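Local coordinates for amino acid ABC transporter, periplasmic amino acid-binding protein (Brucella ovis, PDB 4Z9N) that binds glutathione between its two lobes and, as a periplasmic solute-binding protein of family 3, probably delivers it to an ABC transporter in the membrane, at residues Gly111-Met115 / Asn146-Phe151; Ala171-Ser175 / Leu195-His201. The contacts are given in a common frame with arbitrary orientation. Residues are numbered along the deposited sequence.

Interaction 1 (Gly111-Met115 / Asn146-Phe151); sequences GQGFM and NMADYF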
ATOM      1  N   GLY D 111      15.262  -1.581  -3.545  1.00 12.34           N
ATOM      2  CA  GLY D 111      15.818  -0.420  -4.220  1.00 15.26           C
ATOM      3  C   GLY D 111      17.002  -0.891  -5.042  1.00 15.94           C
ATOM      4  O   GLY D 111      17.584  -1.937  -4.732  1.00 16.36           O
ATOM      5  N   GLN D 112      17.363  -0.142  -6.079  1.00 11.23           N
ATOM      6  CA  GLN D 112      18.471  -0.547  -6.958  1.00 13.98           C
ATOM      7  C   GLN D 112      19.836  -0.242  -6.355  1.00 14.37           C
ATOM      8  O   GLN D 112      20.041   0.830  -5.773  1.00 15.22           O
ATOM      9  CB  GLN D 112      18.341   0.153  -8.310  1.00 12.76           C
ATOM     10  CG  GLN D 112      19.458  -0.127  -9.300  1.00 11.89           C
ATOM     11  CD  GLN D 112      19.112   0.392 -10.680  1.00 15.44           C
ATOM     12  OE1 GLN D 112      17.963   0.754 -10.946  1.00 13.98           O
ATOM     13  NE2 GLN D 112      20.102   0.435 -11.577  1.00 14.58           N
ATOM     14  N   GLY D 113      20.773  -1.181  -6.504  1.00 13.17           N
ATOM     15  CA  GLY D 113      22.126  -0.994  -6.020  1.00 15.59           C
ATOM     16  C   GLY D 113      23.164  -1.495  -7.007  1.00 16.23           C
ATOM     17  O   GLY D 113      22.830  -1.899  -8.134  1.00 16.25           O
ATOM     18  N   PHE D 114      24.423  -1.434  -6.587  1.00 17.77           N
ATOM     19  CA  PHE D 114      25.574  -1.832  -7.400  1.00 17.94           C
ATOM     20  C   PHE D 114      26.468  -2.805  -6.646  1.00 17.92           C
ATOM     21  O   PHE D 114      26.681  -2.651  -5.448  1.00 19.76           O
ATOM     22  CB  PHE D 114      26.403  -0.610  -7.805  1.00 17.28           C
ATOM     23  CG  PHE D 114      25.668   0.350  -8.673  1.00 17.73           C
ATOM     24  CD1 PHE D 114      24.891   1.358  -8.107  1.00 18.70           C
ATOM     25  CD2 PHE D 114      25.723   0.228 -10.052  1.00 18.12           C
ATOM     26  CE1 PHE D 114      24.202   2.240  -8.906  1.00 18.03           C
ATOM     27  CE2 PHE D 114      25.031   1.107 -10.868  1.00 18.96           C
ATOM     28  CZ  PHE D 114      24.268   2.117 -10.290  1.00 18.92           C
ATOM     29  N   MET D 115      27.000  -3.795  -7.353  1.00 18.46           N
ATOM     30  CA  MET D 115      27.909  -4.771  -6.746  1.00 19.86           C
ATOM     31  C   MET D 115      29.229  -4.814  -7.510  1.00 20.96           C
ATOM     32  O   MET D 115      29.231  -4.746  -8.745  1.00 21.88           O
ATOM     33  CB  MET D 115      27.256  -6.150  -6.718  1.00 22.18           C
ATOM     34  CG  MET D 115      28.068  -7.227  -5.997  1.00 22.65           C
ATOM     35  SD  MET D 115      27.067  -8.705  -5.693  1.00 21.69           S
ATOM     36  CE  MET D 115      26.819  -9.302  -7.366  1.00 20.71           C
ATOM     37  N   ASN D 146      17.021   3.489 -14.615  1.00 11.47           N
ATOM     38  CA  ASN D 146      17.487   4.196 -13.418  1.00 13.51           C
ATOM     39  C   ASN D 146      18.996   4.423 -13.463  1.00 14.09           C
ATOM     40  O   ASN D 146      19.473   5.455 -12.985  1.00 15.78           O
ATOM     41  CB  ASN D 146      17.166   3.439 -12.136  1.00 14.21           C
ATOM     42  CG  ASN D 146      15.680   3.281 -11.891  1.00 18.66           C
ATOM     43  OD1 ASN D 146      14.877   4.129 -12.262  1.00 17.50           O
ATOM     44  ND2 ASN D 146      15.310   2.175 -11.255  1.00 18.81           N
ATOM     45  N   MET D 147      19.750   3.450 -13.985  1.00 11.46           N
ATOM     46  CA  MET D 147      21.205   3.607 -14.011  1.00 12.54           C
ATOM     47  C   MET D 147      21.589   4.772 -14.912  1.00 13.52           C
ATOM     48  O   MET D 147      22.433   5.582 -14.556  1.00 15.52           O
ATOM     49  CB  MET D 147      21.916   2.348 -14.482  1.00 16.24           C
ATOM     50  CG  MET D 147      23.417   2.573 -14.624  1.00 19.01           C
ATOM     51  SD  MET D 147      24.353   1.046 -14.784  1.00 18.38           S
ATOM     52  CE  MET D 147      23.606   0.319 -16.246  1.00 18.68           C
ATOM     53  N   ALA D 148      20.966   4.854 -16.078  1.00 13.98           N
ATOM     54  CA  ALA D 148      21.224   5.979 -16.962  1.00 15.67           C
ATOM     55  C   ALA D 148      20.961   7.289 -16.209  1.00 16.69           C
ATOM     56  O   ALA D 148      21.777   8.219 -16.257  1.00 15.37           O
ATOM     57  CB  ALA D 148      20.367   5.883 -18.220  1.00 16.91           C
ATOM     58  N   ASP D 149      19.825   7.359 -15.508  1.00 15.11           N
ATOM     59  CA  ASP D 149      19.459   8.570 -14.764  1.00 15.61           C
ATOM     60  C   ASP D 149      20.546   8.947 -13.764  1.00 16.53           C
ATOM     61  O   ASP D 149      20.927  10.120 -13.628  1.00 16.67           O
ATOM     62  CB  ASP D 149      18.152   8.381 -13.988  1.00 18.90           C
ATOM     63  CG  ASP D 149      16.920   8.335 -14.869  1.00 22.98           C
ATOM     64  OD1 ASP D 149      16.984   8.738 -16.050  1.00 21.61           O
ATOM     65  OD2 ASP D 149      15.867   7.900 -14.345  1.00 19.86           O
ATOM     66  N   TYR D 150      21.008   7.943 -13.027  1.00 16.30           N
ATOM     67  CA  TYR D 150      21.951   8.163 -11.933  1.00 17.66           C
ATOM     68  C   TYR D 150      23.306   8.657 -12.446  1.00 17.11           C
ATOM     69  O   TYR D 150      23.923   9.547 -11.858  1.00 17.41           O
ATOM     70  CB  TYR D 150      22.119   6.865 -11.135  1.00 15.86           C
ATOM     71  CG  TYR D 150      23.022   6.950  -9.925  1.00 19.83           C
ATOM     72  CD1 TYR D 150      22.634   7.649  -8.790  1.00 20.50           C
ATOM     73  CD2 TYR D 150      24.249   6.293  -9.908  1.00 18.11           C
ATOM     74  CE1 TYR D 150      23.456   7.716  -7.668  1.00 22.80           C
ATOM     75  CE2 TYR D 150      25.075   6.343  -8.787  1.00 21.12           C
ATOM     76  CZ  TYR D 150      24.672   7.055  -7.673  1.00 22.45           C
ATOM     77  OH  TYR D 150      25.489   7.108  -6.564  1.00 25.24           O
ATOM     78  N   PHE D 151      23.758   8.097 -13.562  1.00 15.05           N
ATOM     79  CA  PHE D 151      25.052   8.483 -14.102  1.00 15.65           C
ATOM     80  C   PHE D 151      24.982   9.861 -14.737  1.00 18.79           C
ATOM     81  O   PHE D 151      25.930  10.630 -14.623  1.00 18.47           O
ATOM     82  CB  PHE D 151      25.548   7.433 -15.106  1.00 16.16           C
ATOM     83  CG  PHE D 151      26.302   6.318 -14.459  1.00 18.41           C
ATOM     84  CD1 PHE D 151      25.665   5.458 -13.569  1.00 21.33           C
ATOM     85  CD2 PHE D 151      27.654   6.151 -14.703  1.00 17.24           C
ATOM     86  CE1 PHE D 151      26.370   4.443 -12.949  1.00 21.01           C
ATOM     87  CE2 PHE D 151      28.364   5.150 -14.086  1.00 21.98           C
ATOM     88  CZ  PHE D 151      27.729   4.292 -13.205  1.00 23.84           C
TER
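Helix 146-151 crosses strand 112-115 at a signed angle of -78°; the axes of the two short segments are 10.5 Å apart, a gap filled by side chains. Alternation along the strand turns Gln112 and Phe114 toward the helix. Gln112, extended with chi1 and chi2 both t, brings OE1 within 3.0 Å of Asn146 ND2, which donates a hydrogen bond; NE2 of Gln112 hydrogen-bonds to Thr182 OG1 and to the carbonyl O of Thr143. Asn146 (chi1 m), its side chain about 7 Å from bound glutathione, accepts at OD1 a hydrogen bond from NH2 of Arg328 of the second subunit. A side-chain amide, donor and acceptor at once, suits both positions.

The flat ring of Phe114 (chi1 m) offers apolar contact to three helix side chains. Met147, unbranched and flexible, sets SD beside the ring edge, 4.0 Å from Phe114 CE2, a Met-aromatic contact. Two wide rings complete the packing: Tyr150 (chi1 t) lies obliquely, CD2 4.2 Å from Phe114 CE1, and Phe151 brings CE1 to 4.1 Å from Phe114 CZ. Ile135 of strand 134-138 extends this apolar layer. Buried amides, costly to leave unpaired, thus find directional partners, whereas the apolar packing imposes no such direction.

Interaction 2 (Ala171-Ser175 / Leu195-His201); sequences AAYDS and LANPDDH
This is a largely buried, mainly polar contact between the C-terminal part of helix 166-174 and the loop that leads from helix 185-192 into strand 201-203. Residues 171-174 are helical, with Ser175 N hydrogen-bonded to Ala171 O at 3.0 Å. The loop runs from Leu195 (phi/psi -87/166) through Ala196 (-59/-47) and Asn197 (-130/81) into a 3-10 turn at 198-200, where proline suits the first position; His201 then becomes extended (-106/133). The closest CA pair is Asp174 with Leu195, 6.4 Å apart.

Asp174 (chi1 -153°) accepts a hydrogen bond at OD2 from Ala196 N, 2.9 Å, so a carboxylate satisfies a loop amide. Its OD1 accepts another from a water, 2.6 Å from the water O; that water accepts one from Asn197 N at 3.0 Å and is hydrogen-bonded to His201 NE2 at 2.9 Å. Carboxylate and water thus join the helix to the loop, in the lobe of the two-lobed periplasmic binding-protein fold that contains the mixed sheet. Tyr173 (chi1 t) hydrogen-bonds through OH to His201 ND1, 2.7 Å, with His201 at chi1 m and chi2 -93°; the rings meet rim to rim. Leu195 (m, t) supplies the apolar element, CD1 lying 3.5 Å from Tyr173 CE2 at the ring edge.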
ATOM      1  N   ALA D 171      27.647 -14.202 -16.119  1.00 28.54           N
ATOM      2  CA  ALA D 171      28.929 -14.729 -16.586  1.00 30.38           C
ATOM      3  C   ALA D 171      29.883 -13.595 -16.955  1.00 30.99           C
ATOM      4  O   ALA D 171      31.083 -13.666 -16.674  1.00 32.80           O
ATOM      5  CB  ALA D 171      28.727 -15.668 -17.765  1.00 30.17           C
ATOM      6  N   ALA D 172      29.345 -12.547 -17.570  1.00 27.97           N
ATOM      7  CA  ALA D 172      30.153 -11.414 -18.013  1.00 29.85           C
ATOM      8  C   ALA D 172      30.710 -10.619 -16.835  1.00 30.25           C
ATOM      9  O   ALA D 172      31.821 -10.084 -16.902  1.00 28.82           O
ATOM     10  CB  ALA D 172      29.339 -10.516 -18.907  1.00 26.89           C
ATOM     11  N   TYR D 173      29.924 -10.531 -15.764  1.00 26.60           N
ATOM     12  CA  TYR D 173      30.365  -9.873 -14.541  1.00 26.37           C
ATOM     13  C   TYR D 173      31.438 -10.700 -13.828  1.00 27.86           C
ATOM     14  O   TYR D 173      32.484 -10.175 -13.442  1.00 28.71           O
ATOM     15  CB  TYR D 173      29.182  -9.635 -13.597  1.00 25.09           C
ATOM     16  CG  TYR D 173      29.587  -9.168 -12.213  1.00 25.73           C
ATOM     17  CD1 TYR D 173      30.171  -7.922 -12.020  1.00 24.87           C
ATOM     18  CD2 TYR D 173      29.373  -9.974 -11.101  1.00 25.38           C
ATOM     19  CE1 TYR D 173      30.545  -7.499 -10.755  1.00 25.01           C
ATOM     20  CE2 TYR D 173      29.731  -9.557  -9.839  1.00 25.50           C
ATOM     21  CZ  TYR D 173      30.317  -8.325  -9.666  1.00 26.55           C
ATOM     22  OH  TYR D 173      30.685  -7.926  -8.399  1.00 25.61           O
ATOM     23  N   ASP D 174      31.163 -11.986 -13.648  1.00 28.46           N
ATOM     24  CA  ASP D 174      32.056 -12.846 -12.877  1.00 30.62           C
ATOM     25  C   ASP D 174      33.398 -13.017 -13.579  1.00 31.38           C
ATOM     26  O   ASP D 174      34.448 -13.105 -12.932  1.00 32.50           O
ATOM     27  CB  ASP D 174      31.407 -14.212 -12.640  1.00 33.71           C
ATOM     28  CG  ASP D 174      31.909 -14.875 -11.374  1.00 35.58           C
ATOM     29  OD1 ASP D 174      32.594 -14.180 -10.593  1.00 35.75           O
ATOM     30  OD2 ASP D 174      31.599 -16.065 -11.147  1.00 32.73           O
ATOM     31  N   SER D 175      33.363 -13.053 -14.904  1.00 33.50           N
ATOM     32  CA  SER D 175      34.575 -13.272 -15.690  1.00 36.51           C
ATOM     33  C   SER D 175      35.457 -12.029 -15.671  1.00 37.43           C
ATOM     34  O   SER D 175      36.640 -12.089 -16.006  1.00 36.81           O
ATOM     35  CB  SER D 175      34.219 -13.634 -17.125  1.00 35.11           C
ATOM     36  OG  SER D 175      33.702 -12.498 -17.796  1.00 34.77           O
ATOM     37  N   LEU D 195      27.922 -16.947  -7.874  1.00 34.14           N
ATOM     38  CA  LEU D 195      29.194 -16.602  -8.492  1.00 35.58           C
ATOM     39  C   LEU D 195      30.283 -17.551  -7.997  1.00 37.66           C
ATOM     40  O   LEU D 195      30.091 -18.267  -7.013  1.00 33.40           O
ATOM     41  CB  LEU D 195      29.555 -15.150  -8.191  1.00 29.73           C
ATOM     42  CG  LEU D 195      28.499 -14.136  -8.656  1.00 27.87           C
ATOM     43  CD1 LEU D 195      28.997 -12.725  -8.478  1.00 27.19           C
ATOM     44  CD2 LEU D 195      28.135 -14.387 -10.120  1.00 27.66           C
ATOM     45  N   ALA D 196      31.421 -17.547  -8.682  1.00 33.65           N
ATOM     46  CA  ALA D 196      32.508 -18.474  -8.359  1.00 35.71           C
ATOM     47  C   ALA D 196      32.990 -18.299  -6.923  1.00 40.71           C
ATOM     48  O   ALA D 196      33.145 -19.280  -6.194  1.00 41.24           O
ATOM     49  CB  ALA D 196      33.660 -18.290  -9.328  1.00 39.51           C
ATOM     50  N   ASN D 197      33.222 -17.054  -6.517  1.00 35.42           N
ATOM     51  CA  ASN D 197      33.649 -16.745  -5.149  1.00 39.01           C
ATOM     52  C   ASN D 197      32.799 -15.643  -4.511  1.00 35.91           C
ATOM     53  O   ASN D 197      33.223 -14.486  -4.461  1.00 34.44           O
ATOM     54  CB  ASN D 197      35.115 -16.322  -5.127  1.00 40.87           C
ATOM     55  CG  ASN D 197      36.041 -17.401  -5.632  1.00 43.35           C
ATOM     56  OD1 ASN D 197      36.393 -18.325  -4.897  1.00 42.66           O
ATOM     57  ND2 ASN D 197      36.424 -17.306  -6.901  1.00 40.79           N
ATOM     58  N   PRO D 198      31.612 -16.006  -4.000  1.00 33.51           N
ATOM     59  CA  PRO D 198      30.662 -15.039  -3.439  1.00 33.46           C
ATOM     60  C   PRO D 198      31.293 -14.039  -2.467  1.00 35.40           C
ATOM     61  O   PRO D 198      30.951 -12.864  -2.527  1.00 33.77           O
ATOM     62  CB  PRO D 198      29.653 -15.937  -2.720  1.00 34.32           C
ATOM     63  CG  PRO D 198      29.647 -17.181  -3.550  1.00 33.77           C
ATOM     64  CD  PRO D 198      31.081 -17.381  -3.944  1.00 34.29           C
ATOM     65  N   ASP D 199      32.223 -14.495  -1.626  1.00 37.32           N
ATOM     66  CA  ASP D 199      32.813 -13.649  -0.583  1.00 40.15           C
ATOM     67  C   ASP D 199      33.630 -12.459  -1.087  1.00 33.98           C
ATOM     68  O   ASP D 199      33.868 -11.510  -0.344  1.00 35.30           O
ATOM     69  CB  ASP D 199      33.702 -14.499   0.335  1.00 46.74           C
ATOM     70  CG  ASP D 199      32.899 -15.352   1.296  1.00 52.27           C
ATOM     71  OD1 ASP D 199      31.675 -15.131   1.411  1.00 54.31           O
ATOM     72  OD2 ASP D 199      33.493 -16.242   1.945  1.00 53.24           O
ATOM     73  N   ASP D 200      34.076 -12.506  -2.336  1.00 36.58           N
ATOM     74  CA  ASP D 200      34.858 -11.400  -2.876  1.00 33.81           C
ATOM     75  C   ASP D 200      33.988 -10.234  -3.350  1.00 39.11           C
ATOM     76  O   ASP D 200      34.511  -9.209  -3.784  1.00 31.63           O
ATOM     77  CB  ASP D 200      35.730 -11.880  -4.037  1.00 34.69           C
ATOM     78  CG  ASP D 200      36.719 -12.964  -3.626  1.00 41.26           C
ATOM     79  OD1 ASP D 200      37.474 -13.418  -4.507  1.00 41.49           O
ATOM     80  OD2 ASP D 200      36.743 -13.351  -2.437  1.00 41.14           O
ATOM     81  N   HIS D 201      32.669 -10.385  -3.270  1.00 30.50           N
ATOM     82  CA  HIS D 201      31.763  -9.373  -3.831  1.00 28.69           C
ATOM     83  C   HIS D 201      31.072  -8.518  -2.777  1.00 31.97           C
ATOM     84  O   HIS D 201      30.541  -9.016  -1.781  1.00 32.16           O
ATOM     85  CB  HIS D 201      30.730 -10.050  -4.734  1.00 27.76           C
ATOM     86  CG  HIS D 201      31.350 -10.764  -5.896  1.00 28.51           C
ATOM     87  ND1 HIS D 201      31.532 -10.166  -7.128  1.00 28.00           N
ATOM     88  CD2 HIS D 201      31.876 -12.008  -5.999  1.00 29.89           C
ATOM     89  CE1 HIS D 201      32.124 -11.022  -7.943  1.00 30.41           C
ATOM     90  NE2 HIS D 201      32.339 -12.148  -7.284  1.00 34.13           N
TER
HETATM   91  O   HOH W   1      33.421 -14.656  -8.226  1.00 27.26           O

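In the fold
Interaction 1 closes before interaction 2 opens along the chain, and their centres lie 19 Å apart in the same lobe. Both build on the mixed sheet containing strand 101-117: helix 142-153 packs on it in interaction 1, while interaction 2 joins helix 166-174 to the loop entering strand 201-203, which pairs antiparallel with strand 101-117. Met115 connects them directly. It belongs to the strand segment of interaction 1 but packs on Tyr173, Leu195 and His201, its SD being 4.0 Å from His201 CB. Two helices and a loop are thus joined around one sheet, probably as parts of a single ligand-binding lobe, with glutathione and the second subunit nearer interaction 1.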